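Local coordinates for maquette-3 (Escherichia coli, PDB 6Z0C), which is a computationally designed artificial four-helix bundle, made to explore how buried networks of charged groups can be built into a protein core, at residues Q112-Q126 with L173-Q187. Residues are numbered along the deposited sequence; the frame is centred on the assembly and turned at random.
Sequences QQLAQKIQQLLQKFQ and LQLVQKAQQLVQKLQ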
loop_
_atom_site.group_PDB
_atom_site.type_symbol
_atom_site.label_atom_id
_atom_site.label_comp_id
_atom_site.label_asym_id
_atom_site.label_seq_id
_atom_site.Cartn_x
_atom_site.Cartn_y
_atom_site.Cartn_z
ATOM N N GLN A 112 -3.117 13.838 17.142
ATOM C CA GLN A 112 -4.353 13.187 16.635
ATOM C C GLN A 112 -4.589 13.599 15.177
ATOM O O GLN A 112 -4.992 12.728 14.383
ATOM C CB GLN A 112 -5.524 13.515 17.557
ATOM C CG GLN A 112 -5.412 12.820 18.903
ATOM C CD GLN A 112 -6.624 13.057 19.769
ATOM O OE1 GLN A 112 -7.076 14.186 19.943
ATOM N NE2 GLN A 112 -7.152 11.981 20.325
ATOM N N GLN A 113 -4.319 14.859 14.832
ATOM C CA GLN A 113 -4.408 15.377 13.439
ATOM C C GLN A 113 -3.446 14.591 12.537
ATOM O O GLN A 113 -3.861 14.198 11.434
ATOM C CB GLN A 113 -4.096 16.874 13.391
ATOM C CG GLN A 113 -5.233 17.754 13.894
ATOM C CD GLN A 113 -4.763 19.150 14.222
ATOM O OE1 GLN A 113 -3.751 19.622 13.706
ATOM N NE2 GLN A 113 -5.500 19.825 15.091
ATOM N N LEU A 114 -2.208 14.364 12.984
ATOM C CA LEU A 114 -1.195 13.610 12.196
ATOM C C LEU A 114 -1.638 12.148 12.052
ATOM O O LEU A 114 -1.619 11.637 10.923
ATOM C CB LEU A 114 0.170 13.722 12.876
ATOM C CG LEU A 114 0.856 15.077 12.707
ATOM C CD1 LEU A 114 2.021 15.217 13.670
ATOM C CD2 LEU A 114 1.316 15.278 11.268
ATOM N N ALA A 115 -2.039 11.504 13.149
ATOM C CA ALA A 115 -2.450 10.080 13.155
ATOM C C ALA A 115 -3.674 9.886 12.245
ATOM O O ALA A 115 -3.734 8.846 11.564
ATOM C CB ALA A 115 -2.710 9.615 14.563
ATOM N N GLN A 116 -4.601 10.853 12.214
ATOM C CA GLN A 116 -5.817 10.798 11.356
ATOM C C GLN A 116 -5.432 10.970 9.881
ATOM O O GLN A 116 -6.015 10.258 9.039
ATOM C CB GLN A 116 -6.852 11.842 11.782
ATOM C CG GLN A 116 -7.785 11.347 12.878
ATOM C CD GLN A 116 -8.658 10.198 12.424
ATOM O OE1 GLN A 116 -9.111 10.142 11.282
ATOM N NE2 GLN A 116 -8.899 9.262 13.326
ATOM N N LYS A 117 -4.502 11.877 9.571
ATOM C CA LYS A 117 -4.004 12.086 8.184
ATOM C C LYS A 117 -3.385 10.775 7.688
ATOM O O LYS A 117 -3.694 10.372 6.551
ATOM C CB LYS A 117 -3.002 13.242 8.122
ATOM C CG LYS A 117 -3.627 14.629 8.171
ATOM C CD LYS A 117 -2.617 15.750 8.043
ATOM C CE LYS A 117 -3.229 17.121 8.234
ATOM N NZ LYS A 117 -2.245 18.196 7.969
ATOM N N ILE A 118 -2.564 10.127 8.517
ATOM C CA ILE A 118 -1.899 8.835 8.169
ATOM C C ILE A 118 -2.997 7.792 7.922
ATOM O O ILE A 118 -2.951 7.138 6.870
ATOM C CB ILE A 118 -0.891 8.398 9.254
ATOM C CG1 ILE A 118 0.296 9.365 9.341
ATOM C CG2 ILE A 118 -0.424 6.966 9.013
ATOM C CD1 ILE A 118 1.205 9.133 10.524
ATOM N N GLN A 119 -3.969 7.676 8.833
ATOM C CA GLN A 119 -5.114 6.730 8.708
ATOM C C GLN A 119 -5.833 6.950 7.368
ATOM O O GLN A 119 -6.116 5.946 6.684
ATOM C CB GLN A 119 -6.066 6.887 9.895
ATOM C CG GLN A 119 -7.336 6.058 9.773
ATOM C CD GLN A 119 -8.107 5.994 11.069
ATOM O OE1 GLN A 119 -7.773 6.651 12.054
ATOM N NE2 GLN A 119 -9.155 5.190 11.079
ATOM N N GLN A 120 -6.117 8.208 7.010
ATOM C CA GLN A 120 -6.832 8.583 5.757
ATOM C C GLN A 120 -5.992 8.175 4.534
ATOM O O GLN A 120 -6.593 7.663 3.566
ATOM C CB GLN A 120 -7.175 10.075 5.754
ATOM C CG GLN A 120 -8.316 10.430 6.702
ATOM C CD GLN A 120 -8.501 11.916 6.898
ATOM O OE1 GLN A 120 -7.611 12.722 6.629
ATOM N NE2 GLN A 120 -9.671 12.292 7.388
ATOM N N LEU A 121 -4.668 8.375 4.574
ATOM C CA LEU A 121 -3.734 7.948 3.491
ATOM C C LEU A 121 -3.801 6.425 3.319
ATOM O O LEU A 121 -3.847 5.964 2.164
ATOM C CB LEU A 121 -2.297 8.380 3.812
ATOM C CG LEU A 121 -1.962 9.861 3.640
ATOM C CD1 LEU A 121 -0.490 10.100 3.940
ATOM C CD2 LEU A 121 -2.298 10.362 2.242
ATOM N N LEU A 122 -3.790 5.671 4.422
ATOM C CA LEU A 122 -3.800 4.181 4.401
ATOM C C LEU A 122 -5.149 3.665 3.887
ATOM O O LEU A 122 -5.153 2.637 3.181
ATOM C CB LEU A 122 -3.526 3.637 5.803
ATOM C CG LEU A 122 -2.148 3.944 6.385
ATOM C CD1 LEU A 122 -2.071 3.453 7.819
ATOM C CD2 LEU A 122 -1.037 3.332 5.544
ATOM N N GLN A 123 -6.251 4.327 4.244
ATOM C CA GLN A 123 -7.615 3.930 3.799
ATOM C C GLN A 123 -7.710 4.111 2.278
ATOM O O GLN A 123 -8.184 3.177 1.611
ATOM C CB GLN A 123 -8.681 4.701 4.581
ATOM C CG GLN A 123 -8.854 4.171 5.996
ATOM C CD GLN A 123 -9.824 4.973 6.828
ATOM O OE1 GLN A 123 -10.521 5.857 6.333
ATOM N NE2 GLN A 123 -9.873 4.665 8.113
ATOM N N LYS A 124 -7.250 5.253 1.758
ATOM C CA LYS A 124 -7.160 5.552 0.300
ATOM C C LYS A 124 -6.296 4.475 -0.365
ATOM O O LYS A 124 -6.736 3.880 -1.371
ATOM C CB LYS A 124 -6.588 6.961 0.102
ATOM C CG LYS A 124 -6.287 7.377 -1.334
ATOM C CD LYS A 124 -5.483 8.668 -1.412
ATOM C CE LYS A 124 -4.767 8.877 -2.732
ATOM N NZ LYS A 124 -5.529 9.766 -3.641
ATOM N N PHE A 125 -5.116 4.226 0.206
ATOM C CA PHE A 125 -4.139 3.201 -0.238
ATOM C C PHE A 125 -4.839 1.842 -0.377
ATOM O O PHE A 125 -4.744 1.228 -1.456
ATOM C CB PHE A 125 -2.977 3.141 0.752
ATOM C CG PHE A 125 -1.711 2.541 0.205
ATOM C CD1 PHE A 125 -0.557 3.301 0.101
ATOM C CD2 PHE A 125 -1.674 1.220 -0.206
ATOM C CE1 PHE A 125 0.610 2.745 -0.397
ATOM C CE2 PHE A 125 -0.505 0.667 -0.707
ATOM C CZ PHE A 125 0.631 1.432 -0.802
ATOM N N GLN A 126 -5.519 1.382 0.679
ATOM C CA GLN A 126 -6.209 0.062 0.703
ATOM C C GLN A 126 -7.253 0.008 -0.421
ATOM O O GLN A 126 -7.277 -1.008 -1.141
ATOM C CB GLN A 126 -6.857 -0.218 2.063
ATOM C CG GLN A 126 -7.700 -1.491 2.068
ATOM C CD GLN A 126 -8.076 -1.974 3.448
ATOM O OE1 GLN A 126 -7.876 -1.288 4.448
ATOM N NE2 GLN A 126 -8.636 -3.172 3.511
ATOM N N LEU A 173 -1.913 -5.647 0.291
ATOM C CA LEU A 173 -3.137 -5.376 1.100
ATOM C C LEU A 173 -2.859 -5.701 2.573
ATOM O O LEU A 173 -3.224 -4.879 3.427
ATOM C CB LEU A 173 -4.330 -6.191 0.583
ATOM C CG LEU A 173 -5.225 -5.503 -0.443
ATOM C CD1 LEU A 173 -6.419 -6.385 -0.785
ATOM C CD2 LEU A 173 -5.703 -4.144 0.051
ATOM N N GLN A 174 -2.239 -6.850 2.862
ATOM C CA GLN A 174 -1.936 -7.290 4.254
ATOM C C GLN A 174 -1.018 -6.269 4.946
ATOM O O GLN A 174 -1.244 -5.986 6.135
ATOM C CB GLN A 174 -1.311 -8.684 4.262
ATOM C CG GLN A 174 -2.299 -9.779 3.884
ATOM C CD GLN A 174 -1.643 -11.133 3.787
ATOM O OE1 GLN A 174 -1.093 -11.642 4.761
ATOM N NE2 GLN A 174 -1.713 -11.736 2.611
ATOM N N LEU A 175 -0.006 -5.750 4.245
ATOM C CA LEU A 175 0.943 -4.762 4.821
ATOM C C LEU A 175 0.185 -3.473 5.158
ATOM O O LEU A 175 0.476 -2.893 6.207
ATOM C CB LEU A 175 2.099 -4.495 3.849
ATOM C CG LEU A 175 2.989 -5.692 3.513
ATOM C CD1 LEU A 175 4.146 -5.266 2.624
ATOM C CD2 LEU A 175 3.508 -6.389 4.762
ATOM N N VAL A 176 -0.764 -3.056 4.313
ATOM C CA VAL A 176 -1.559 -1.809 4.522
ATOM C C VAL A 176 -2.486 -2.028 5.723
ATOM O O VAL A 176 -2.702 -1.077 6.491
ATOM C CB VAL A 176 -2.338 -1.402 3.258
ATOM C CG1 VAL A 176 -3.210 -0.183 3.507
ATOM C CG2 VAL A 176 -1.405 -1.145 2.086
ATOM N N GLN A 177 -3.005 -3.247 5.876
ATOM C CA GLN A 177 -3.865 -3.640 7.018
ATOM C C GLN A 177 -3.016 -3.628 8.300
ATOM O O GLN A 177 -3.514 -3.118 9.323
ATOM C CB GLN A 177 -4.554 -4.970 6.690
ATOM C CG GLN A 177 -5.598 -4.832 5.582
ATOM C CD GLN A 177 -5.930 -6.124 4.870
ATOM O OE1 GLN A 177 -5.318 -7.164 5.098
ATOM N NE2 GLN A 177 -6.915 -6.071 3.984
ATOM N N LYS A 178 -1.770 -4.117 8.244
ATOM C CA LYS A 178 -0.808 -4.057 9.382
ATOM C C LYS A 178 -0.533 -2.592 9.744
ATOM O O LYS A 178 -0.460 -2.283 10.947
ATOM C CB LYS A 178 0.508 -4.772 9.058
ATOM C CG LYS A 178 0.435 -6.291 9.083
ATOM C CD LYS A 178 1.789 -6.954 8.982
ATOM C CE LYS A 178 1.709 -8.463 8.939
ATOM N NZ LYS A 178 3.012 -9.059 8.562
ATOM N N ALA A 179 -0.383 -1.722 8.745
ATOM C CA ALA A 179 -0.120 -0.280 8.947
ATOM C C ALA A 179 -1.294 0.340 9.718
ATOM O O ALA A 179 -1.043 1.142 10.638
ATOM C CB ALA A 179 0.111 0.406 7.623
ATOM N N GLN A 180 -2.530 -0.036 9.377
ATOM C CA GLN A 180 -3.747 0.512 10.038
ATOM C C GLN A 180 -3.796 0.029 11.496
ATOM O O GLN A 180 -4.232 0.820 12.347
ATOM C CB GLN A 180 -4.994 0.188 9.213
ATOM C CG GLN A 180 -5.050 0.991 7.920
ATOM C CD GLN A 180 -6.246 0.659 7.062
ATOM O OE1 GLN A 180 -7.377 1.011 7.384
ATOM N NE2 GLN A 180 -5.999 -0.011 5.948
ATOM N N GLN A 181 -3.310 -1.185 11.786
ATOM C CA GLN A 181 -3.133 -1.689 13.177
ATOM C C GLN A 181 -2.147 -0.798 13.936
ATOM O O GLN A 181 -2.420 -0.471 15.099
ATOM C CB GLN A 181 -2.568 -3.109 13.224
ATOM C CG GLN A 181 -3.604 -4.204 13.085
ATOM C CD GLN A 181 -2.943 -5.560 13.084
ATOM O OE1 GLN A 181 -2.628 -6.110 12.033
ATOM N NE2 GLN A 181 -2.690 -6.094 14.267
ATOM N N LEU A 182 -1.015 -0.466 13.313
ATOM C CA LEU A 182 0.055 0.333 13.962
ATOM C C LEU A 182 -0.468 1.741 14.260
ATOM O O LEU A 182 -0.091 2.280 15.314
ATOM C CB LEU A 182 1.297 0.373 13.068
ATOM C CG LEU A 182 2.100 -0.926 13.001
ATOM C CD1 LEU A 182 3.319 -0.755 12.107
ATOM C CD2 LEU A 182 2.525 -1.384 14.389
ATOM N N VAL A 183 -1.300 2.310 13.382
ATOM C CA VAL A 183 -1.924 3.651 13.604
ATOM C C VAL A 183 -2.738 3.591 14.901
ATOM O O VAL A 183 -2.616 4.514 15.715
ATOM C CB VAL A 183 -2.797 4.104 12.420
ATOM C CG1 VAL A 183 -3.703 5.270 12.805
ATOM C CG2 VAL A 183 -1.955 4.465 11.209
ATOM N N GLN A 184 -3.548 2.545 15.079
ATOM C CA GLN A 184 -4.399 2.372 16.286
ATOM C C GLN A 184 -3.513 2.216 17.529
ATOM O O GLN A 184 -3.825 2.857 18.547
ATOM C CB GLN A 184 -5.351 1.188 16.108
ATOM C CG GLN A 184 -6.413 1.424 15.047
ATOM C CD GLN A 184 -7.177 2.709 15.261
ATOM O OE1 GLN A 184 -7.505 3.080 16.385
ATOM N NE2 GLN A 184 -7.456 3.408 14.174
ATOM N N LYS A 185 -2.452 1.404 17.453
ATOM C CA LYS A 185 -1.498 1.209 18.579
ATOM C C LYS A 185 -0.830 2.544 18.929
ATOM O O LYS A 185 -0.699 2.836 20.129
ATOM C CB LYS A 185 -0.439 0.159 18.239
ATOM C CG LYS A 185 -0.971 -1.257 18.089
ATOM C CD LYS A 185 0.127 -2.290 17.954
ATOM C CE LYS A 185 -0.395 -3.708 17.887
ATOM N NZ LYS A 185 -1.127 -4.083 19.120
ATOM N N LEU A 186 -0.420 3.326 17.926
ATOM C CA LEU A 186 0.219 4.649 18.157
ATOM C C LEU A 186 -0.785 5.586 18.844
ATOM O O LEU A 186 -0.371 6.290 19.774
ATOM C CB LEU A 186 0.739 5.211 16.831
ATOM C CG LEU A 186 2.072 4.619 16.374
ATOM C CD1 LEU A 186 2.348 4.934 14.913
ATOM C CD2 LEU A 186 3.213 5.118 17.246
ATOM N N GLN A 187 -2.059 5.560 18.437
ATOM C CA GLN A 187 -3.148 6.370 19.056
ATOM C C GLN A 187 -3.348 5.931 20.516
ATOM O O GLN A 187 -3.577 6.809 21.364
ATOM C CB GLN A 187 -4.450 6.241 18.261
ATOM C CG GLN A 187 -4.443 6.986 16.932
ATOM C CD GLN A 187 -5.038 8.371 17.018
ATOM O OE1 GLN A 187 -4.880 9.087 18.008
ATOM N NE2 GLN A 187 -5.728 8.768 15.963
HETATM O O HOH W 1 -7.868 2.958 9.193
#
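Gln126 holds CG opposite its backbone N (chi1 174°) and runs out extended, while Gln180 turns its CG beside its own N (chi1 -71°); the two amides thereby meet at the border between neighbouring antiparallel helices of the four-helix bundle. Gln180 NE2 donates to Gln126 OE1 at 2.7 Å, fairly straight at the hydrogen (158°), reaching the carbonyl from somewhat above its plane. Gln126 is also a knob: its side chain fills the hole formed by Leu173, Val176, Gln177 and Gln180, with CG against Leu173 CD2. The helix axes come within 9.8 Å, and further along Val183 packs in the reverse sense, as a knob among Ala115, Ile118, Gln119 and Leu122. Its two methyls divide the work: CG1 comes up to Ala115 O from beyond the oxygen, whereas CG2 touches Ile118 CG2. Val183 CG2 also lies 3.5 Å from Leu122 CD1. Leu122 spreads its other methyl, CD2, onto Ala179 CB and lays CB against Gln180 CG. Deeper in the core, Val176 CG2 sits 3.3 Å from Phe125 CD2, and the same ring packs on Ile28 of helix 4-48; Ile118 meets Leu85 of helix 52-99, so the apolar side of this pair is closed by the other two helices. Glutamines edge the outer side. Gln187, bent at chi2, folds its amide over the methyl of Ala115, NE2 standing 3.4 Å from Ala115 CB. Between Gln119 and Gln180 a water bridges the helices: it donates to Gln180 OE1 at 2.7 Å and accepts a weak bond from Gln119 NE2 at 3.2 Å.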